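Local structure of lasso peptide isopeptidase AtxE2 (Asticcacaulis excentricus, 5TXE) at residues R652-S665 with K671-R685. The protein hydrolyses the isopeptide bond of the threaded lasso peptides astexin-2 and astexin-3, opening them into linear peptides. The protein carries 1 engineered substitution. Sequence-based numbering, arbitrary orientation. Where two conformers were deposited one is given.
Sequences RTIDWFRFWLMDQS and KAAQYDRWRALRALR
Trp656 and Phe659 both hold CG anti to the backbone N (chi1 179° for each), which carries their rings across to Trp678 of helix 672-684; Trp678, with CG beside its own backbone N, turns its indole so that one face meets the edge of Trp656 while the rim, with CB, reaches Phe659. The two indoles are T-shaped: the planes stand at 90°, and the edge atom CE3 of Trp656 lies 3.6 Å from CE2 of Trp678, over the face. The edge of Trp678 in turn points at the face of Phe659 in an offset edge-to-face pair, and Trp678 CB sits over that same ring, 4.0 Å from the centroid of Phe659. Packing is knobs-into-holes in both directions, Phe659 fitting among Tyr675, Trp678, Arg679 and Arg682, and Trp678 among Arg652, Asp655, Trp656 and Phe659. Beyond the cluster, Trp678 NE1 donates to Glu629. An alanine in place of Trp678 would probably leave the edge of Trp656 and the face of Phe659 without their aromatic partner and Glu629 without the indole N-H.

Asp655 supplies the polar grip. Asp655 OD2 accepts a nearly straight bond from Gln674 NE2 (3.0 Å, 166°) on its anti side, the donor well out of the carboxylate plane, and Lys671 NZ meets the syn lone pair of the same Asp655 OD2 at 3.1 Å in a salt bridge; Lys671 also pairs with Asp666. A water links Gln664 O and Tyr675 OH. Phe659 CD1 meets the edge of the Tyr675 ring.

With the axes 11.6 Å apart and crossing obliquely, bulky aromatics span the interface. It joins the C-terminal helix 672-684 to helix 643-662, which packs on strands 431-436, 545-548 and 602-607 of the central sheet in the alpha/beta-hydrolase domain of this prolyl oligopeptidase-family enzyme.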
loop_
_atom_site.group_PDB
_atom_site.type_symbol
_atom_site.label_atom_id
_atom_site.label_comp_id
_atom_site.label_asym_id
_atom_site.label_seq_id
_atom_site.Cartn_x
_atom_site.Cartn_y
_atom_site.Cartn_z
ATOM N N ARG A 652 1.359 19.685 -9.563
ATOM C CA ARG A 652 1.805 20.724 -8.701
ATOM C C ARG A 652 3.144 20.346 -8.034
ATOM O O ARG A 652 3.956 21.209 -7.700
ATOM C CB ARG A 652 0.734 21.025 -7.659
ATOM C CG ARG A 652 1.022 22.304 -6.886
ATOM C CD ARG A 652 -0.063 22.537 -5.825
ATOM N NE ARG A 652 -1.304 23.092 -6.375
ATOM C CZ ARG A 652 -2.436 22.419 -6.541
ATOM N NH1 ARG A 652 -2.507 21.172 -6.284
ATOM N NH2 ARG A 652 -3.503 23.028 -7.032
ATOM N N THR A 653 3.322 19.076 -7.734
ATOM C CA THR A 653 4.530 18.672 -7.111
ATOM C C THR A 653 5.724 18.817 -8.086
ATOM O O THR A 653 6.783 19.274 -7.689
ATOM C CB THR A 653 4.422 17.237 -6.629
ATOM O OG1 THR A 653 3.668 17.250 -5.431
ATOM C CG2 THR A 653 5.791 16.663 -6.322
ATOM N N ILE A 654 5.521 18.492 -9.365
ATOM C CA ILE A 654 6.550 18.754 -10.379
ATOM C C ILE A 654 6.798 20.241 -10.507
ATOM O O ILE A 654 7.951 20.678 -10.528
ATOM C CB ILE A 654 6.173 18.154 -11.721
ATOM C CG1 ILE A 654 6.262 16.655 -11.622
ATOM C CG2 ILE A 654 7.105 18.597 -12.831
ATOM C CD1 ILE A 654 5.595 15.931 -12.768
ATOM N N ASP A 655 5.745 21.040 -10.557
ATOM C CA ASP A 655 5.938 22.462 -10.705
ATOM C C ASP A 655 6.726 23.001 -9.507
ATOM O O ASP A 655 7.555 23.902 -9.630
ATOM C CB ASP A 655 4.613 23.220 -10.744
ATOM C CG ASP A 655 3.780 22.976 -12.003
ATOM O OD1 ASP A 655 4.270 22.356 -12.966
ATOM O OD2 ASP A 655 2.593 23.387 -12.020
ATOM N N TRP A 656 6.407 22.493 -8.335
ATOM C CA TRP A 656 7.013 23.008 -7.129
ATOM C C TRP A 656 8.517 22.769 -7.168
ATOM O O TRP A 656 9.288 23.689 -6.889
ATOM C CB TRP A 656 6.413 22.336 -5.923
ATOM C CG TRP A 656 6.914 22.697 -4.604
ATOM C CD1 TRP A 656 7.743 21.950 -3.837
ATOM C CD2 TRP A 656 6.507 23.776 -3.797
ATOM N NE1 TRP A 656 7.926 22.518 -2.615
ATOM C CE2 TRP A 656 7.184 23.658 -2.559
ATOM C CE3 TRP A 656 5.675 24.867 -3.998
ATOM C CZ2 TRP A 656 7.063 24.585 -1.554
ATOM C CZ3 TRP A 656 5.521 25.786 -2.949
ATOM C CH2 TRP A 656 6.161 25.617 -1.740
ATOM N N PHE A 657 8.914 21.530 -7.428
ATOM C CA PHE A 657 10.344 21.228 -7.512
ATOM C C PHE A 657 11.066 21.927 -8.684
ATOM O O PHE A 657 12.186 22.402 -8.520
ATOM C CB PHE A 657 10.577 19.750 -7.513
ATOM C CG PHE A 657 10.377 19.095 -6.163
ATOM C CD1 PHE A 657 10.987 19.585 -5.060
ATOM C CD2 PHE A 657 9.505 18.062 -6.017
ATOM C CE1 PHE A 657 10.759 19.026 -3.821
ATOM C CE2 PHE A 657 9.286 17.467 -4.791
ATOM C CZ PHE A 657 9.940 17.928 -3.700
ATOM N N ARG A 658 10.415 22.082 -9.824
ATOM C CA ARG A 658 11.004 22.880 -10.903
ATOM C C ARG A 658 11.226 24.320 -10.487
ATOM O O ARG A 658 12.251 24.925 -10.834
ATOM C CB ARG A 658 10.157 22.875 -12.158
ATOM C CG ARG A 658 10.167 21.548 -12.860
ATOM C CD ARG A 658 9.364 21.577 -14.176
ATOM N NE ARG A 658 10.111 22.284 -15.196
ATOM C CZ ARG A 658 9.662 23.260 -15.979
ATOM N NH1 ARG A 658 8.393 23.660 -15.974
ATOM N NH2 ARG A 658 10.514 23.810 -16.826
ATOM N N PHE A 659 10.286 24.874 -9.720
ATOM C CA PHE A 659 10.380 26.243 -9.282
ATOM C C PHE A 659 11.543 26.416 -8.300
ATOM O O PHE A 659 12.370 27.296 -8.495
ATOM C CB PHE A 659 9.035 26.750 -8.681
ATOM C CG PHE A 659 9.063 28.183 -8.161
ATOM C CD1 PHE A 659 8.844 29.233 -8.989
ATOM C CD2 PHE A 659 9.334 28.437 -6.842
ATOM C CE1 PHE A 659 8.912 30.538 -8.514
ATOM C CE2 PHE A 659 9.362 29.716 -6.351
ATOM C CZ PHE A 659 9.149 30.766 -7.183
ATOM N N TRP A 660 11.601 25.612 -7.245
ATOM C CA TRP A 660 12.559 25.837 -6.218
ATOM C C TRP A 660 13.889 25.247 -6.510
ATOM O O TRP A 660 14.883 25.792 -6.035
ATOM C CB TRP A 660 12.113 25.264 -4.913
ATOM C CG TRP A 660 10.874 25.921 -4.379
ATOM C CD1 TRP A 660 9.609 25.416 -4.387
ATOM C CD2 TRP A 660 10.815 27.172 -3.709
ATOM N NE1 TRP A 660 8.756 26.284 -3.735
ATOM C CE2 TRP A 660 9.481 27.376 -3.324
ATOM C CE3 TRP A 660 11.771 28.151 -3.408
ATOM C CZ2 TRP A 660 9.073 28.503 -2.657
ATOM C CZ3 TRP A 660 11.370 29.281 -2.749
ATOM C CH2 TRP A 660 10.015 29.452 -2.384
ATOM N N LEU A 661 13.954 24.133 -7.242
ATOM C CA LEU A 661 15.236 23.486 -7.499
ATOM C C LEU A 661 15.820 23.761 -8.859
ATOM O O LEU A 661 16.988 23.536 -9.013
ATOM C CB LEU A 661 15.162 21.975 -7.337
ATOM C CG LEU A 661 14.625 21.473 -6.014
ATOM C CD1 LEU A 661 14.545 19.952 -6.038
ATOM C CD2 LEU A 661 15.405 21.898 -4.803
ATOM N N MET A 662 15.023 24.209 -9.845
ATOM C CA MET A 662 15.523 24.601 -11.159
ATOM C C MET A 662 15.289 26.074 -11.495
ATOM O O MET A 662 15.768 26.507 -12.524
ATOM C CB MET A 662 14.882 23.745 -12.274
ATOM C CG MET A 662 15.277 22.267 -12.257
ATOM S SD MET A 662 14.324 21.373 -13.457
ATOM C CE MET A 662 15.011 19.756 -13.430
ATOM N N ASP A 663 14.600 26.843 -10.636
ATOM C CA ASP A 663 14.240 28.230 -10.920
ATOM C C ASP A 663 13.483 28.338 -12.246
ATOM O O ASP A 663 13.656 29.275 -12.974
ATOM C CB ASP A 663 15.498 29.125 -10.882
ATOM C CG ASP A 663 16.237 29.077 -9.502
ATOM O OD1 ASP A 663 15.577 28.939 -8.437
ATOM O OD2 ASP A 663 17.484 29.172 -9.493
ATOM N N GLN A 664 12.654 27.347 -12.545
ATOM C CA GLN A 664 11.874 27.356 -13.770
ATOM C C GLN A 664 10.393 27.345 -13.487
ATOM O O GLN A 664 9.939 26.734 -12.511
ATOM C CB GLN A 664 12.165 26.105 -14.577
ATOM C CG GLN A 664 13.324 26.284 -15.549
ATOM C CD GLN A 664 13.866 24.950 -15.991
ATOM O OE1 GLN A 664 13.155 23.943 -15.966
ATOM N NE2 GLN A 664 15.134 24.920 -16.372
ATOM N N SER A 665 9.643 28.007 -14.347
ATOM C CA SER A 665 8.196 28.045 -14.253
ATOM C C SER A 665 7.607 27.779 -15.613
ATOM O O SER A 665 8.142 28.202 -16.605
ATOM C CB SER A 665 7.725 29.415 -13.775
ATOM O OG SER A 665 8.147 30.389 -14.697
ATOM N N LYS A 671 -1.529 28.773 -14.825
ATOM C CA LYS A 671 -0.628 28.632 -13.686
ATOM C C LYS A 671 -0.069 29.927 -13.160
ATOM O O LYS A 671 0.680 29.931 -12.183
ATOM C CB LYS A 671 0.515 27.744 -14.081
ATOM C CG LYS A 671 0.063 26.310 -14.202
ATOM C CD LYS A 671 1.198 25.403 -14.671
ATOM C CE LYS A 671 0.696 23.974 -14.812
ATOM N NZ LYS A 671 1.828 23.047 -14.997
ATOM N N ALA A 672 -0.438 31.036 -13.777
ATOM C CA ALA A 672 0.128 32.334 -13.453
ATOM C C ALA A 672 -0.106 32.732 -12.020
ATOM O O ALA A 672 0.795 33.245 -11.338
ATOM C CB ALA A 672 -0.440 33.396 -14.389
ATOM N N ALA A 673 -1.300 32.461 -11.520
ATOM C CA ALA A 673 -1.610 32.794 -10.113
ATOM C C ALA A 673 -0.783 31.952 -9.138
ATOM O O ALA A 673 -0.373 32.421 -8.087
ATOM C CB ALA A 673 -3.097 32.611 -9.834
ATOM N N GLN A 674 -0.542 30.703 -9.496
ATOM C CA GLN A 674 0.267 29.827 -8.662
ATOM C C GLN A 674 1.676 30.369 -8.557
ATOM O O GLN A 674 2.201 30.502 -7.479
ATOM C CB GLN A 674 0.264 28.429 -9.248
ATOM C CG GLN A 674 1.403 27.512 -8.833
ATOM C CD GLN A 674 1.329 26.194 -9.602
ATOM O OE1 GLN A 674 0.508 25.360 -9.286
ATOM N NE2 GLN A 674 2.179 26.014 -10.585
ATOM N N TYR A 675 2.282 30.726 -9.676
ATOM C CA TYR A 675 3.626 31.329 -9.621
ATOM C C TYR A 675 3.695 32.730 -8.978
ATOM O O TYR A 675 4.694 33.068 -8.309
ATOM C CB TYR A 675 4.277 31.317 -11.008
ATOM C CG TYR A 675 4.565 29.902 -11.489
ATOM C CD1 TYR A 675 5.518 29.079 -10.841
ATOM C CD2 TYR A 675 3.897 29.377 -12.575
ATOM C CE1 TYR A 675 5.767 27.771 -11.279
ATOM C CE2 TYR A 675 4.130 28.084 -13.017
ATOM C CZ TYR A 675 5.086 27.285 -12.372
ATOM O OH TYR A 675 5.309 26.039 -12.890
ATOM N N ASP A 676 2.641 33.524 -9.089
ATOM C CA ASP A 676 2.585 34.753 -8.242
ATOM C C ASP A 676 2.746 34.416 -6.764
ATOM O O ASP A 676 3.531 35.022 -6.037
ATOM C CB ASP A 676 1.262 35.526 -8.432
ATOM C CG ASP A 676 1.132 36.175 -9.825
ATOM O OD1 ASP A 676 2.166 36.298 -10.549
ATOM O OD2 ASP A 676 -0.012 36.535 -10.202
ATOM N N ARG A 677 1.983 33.443 -6.298
ATOM C CA ARG A 677 2.034 33.060 -4.918
ATOM C C ARG A 677 3.427 32.555 -4.536
ATOM O O ARG A 677 3.955 32.904 -3.513
ATOM C CB ARG A 677 1.074 31.913 -4.731
ATOM C CG ARG A 677 -0.139 32.170 -3.891
ATOM C CD ARG A 677 -0.751 30.822 -3.562
ATOM N NE ARG A 677 -1.492 30.453 -4.706
ATOM C CZ ARG A 677 -1.523 29.303 -5.361
ATOM N NH1 ARG A 677 -0.839 28.212 -5.026
ATOM N NH2 ARG A 677 -2.346 29.269 -6.396
ATOM N N TRP A 678 4.015 31.712 -5.373
ATOM C CA TRP A 678 5.280 31.112 -5.033
ATOM C C TRP A 678 6.421 32.142 -5.125
ATOM O O TRP A 678 7.366 32.109 -4.324
ATOM C CB TRP A 678 5.554 29.907 -5.915
ATOM C CG TRP A 678 4.580 28.784 -5.742
ATOM C CD1 TRP A 678 3.580 28.701 -4.831
ATOM C CD2 TRP A 678 4.524 27.598 -6.503
ATOM N NE1 TRP A 678 2.899 27.542 -4.980
ATOM C CE2 TRP A 678 3.438 26.852 -6.031
ATOM C CE3 TRP A 678 5.281 27.091 -7.558
ATOM C CZ2 TRP A 678 3.120 25.619 -6.521
ATOM C CZ3 TRP A 678 4.931 25.831 -8.068
ATOM C CH2 TRP A 678 3.888 25.115 -7.536
ATOM N N ARG A 679 6.308 33.103 -6.030
ATOM C CA ARG A 679 7.298 34.233 -6.026
ATOM C C ARG A 679 7.205 35.022 -4.744
ATOM O O ARG A 679 8.236 35.363 -4.140
ATOM C CB ARG A 679 7.149 35.115 -7.256
ATOM C CG ARG A 679 7.729 34.410 -8.463
ATOM C CD ARG A 679 7.894 35.278 -9.703
ATOM N NE ARG A 679 6.611 35.411 -10.369
ATOM C CZ ARG A 679 6.199 34.687 -11.412
ATOM N NH1 ARG A 679 6.976 33.774 -12.038
ATOM N NH2 ARG A 679 4.980 34.904 -11.845
ATOM N N ALA A 680 5.987 35.226 -4.259
ATOM C CA ALA A 680 5.841 35.897 -2.981
ATOM C C ALA A 680 6.431 35.048 -1.852
ATOM O O ALA A 680 6.972 35.609 -0.894
ATOM C CB ALA A 680 4.372 36.255 -2.691
ATOM N N LEU A 681 6.295 33.723 -1.916
ATOM C CA LEU A 681 6.884 32.900 -0.858
ATOM C C LEU A 681 8.423 33.056 -0.844
ATOM O O LEU A 681 9.063 33.121 0.194
ATOM C CB LEU A 681 6.533 31.421 -1.021
ATOM C CG LEU A 681 5.068 31.027 -0.810
ATOM C CD1 LEU A 681 4.928 29.532 -1.016
ATOM C CD2 LEU A 681 4.537 31.401 0.577
ATOM N N ARG A 682 8.979 33.050 -2.037
ATOM C CA ARG A 682 10.381 33.208 -2.253
ATOM C C ARG A 682 10.914 34.519 -1.708
ATOM O O ARG A 682 11.977 34.539 -1.124
ATOM C CB ARG A 682 10.705 33.102 -3.771
ATOM C CG ARG A 682 12.220 32.934 -4.041
ATOM C CD ARG A 682 12.499 32.481 -5.463
ATOM N NE ARG A 682 12.015 33.398 -6.484
ATOM C CZ ARG A 682 11.987 33.098 -7.789
ATOM N NH1 ARG A 682 12.383 31.905 -8.202
ATOM N NH2 ARG A 682 11.547 33.981 -8.680
ATOM N N ALA A 683 10.165 35.585 -1.892
ATOM C CA ALA A 683 10.581 36.925 -1.451
ATOM C C ALA A 683 10.556 37.071 0.060
ATOM O O ALA A 683 11.238 37.947 0.575
ATOM C CB ALA A 683 9.693 37.990 -2.074
ATOM N N LEU A 684 9.801 36.217 0.773
ATOM C CA LEU A 684 9.783 36.224 2.251
ATOM C C LEU A 684 11.141 35.890 2.813
ATOM O O LEU A 684 11.496 36.330 3.899
ATOM C CB LEU A 684 8.863 35.162 2.824
ATOM C CG LEU A 684 7.375 35.269 2.543
ATOM C CD1 LEU A 684 6.701 34.018 3.080
ATOM C CD2 LEU A 684 6.780 36.534 3.147
ATOM N N ARG A 685 11.902 35.100 2.077
ATOM C CA ARG A 685 13.171 34.597 2.577
ATOM C C ARG A 685 14.269 35.664 2.690
ATOM O O ARG A 685 15.350 35.376 3.173
ATOM C CB ARG A 685 13.617 33.424 1.700
ATOM C CG ARG A 685 12.586 32.260 1.697
ATOM C CD ARG A 685 13.023 31.049 0.838
ATOM N NE ARG A 685 13.917 30.136 1.578
ATOM C CZ ARG A 685 14.679 29.186 1.015
ATOM N NH1 ARG A 685 14.670 28.964 -0.320
ATOM N NH2 ARG A 685 15.445 28.435 1.802
HETATM O O HOH W 1 -1.523 25.742 -7.597
HETATM O O HOH W 2 7.698 25.183 -11.814
HETATM O O HOH W 3 13.265 29.776 -7.151
#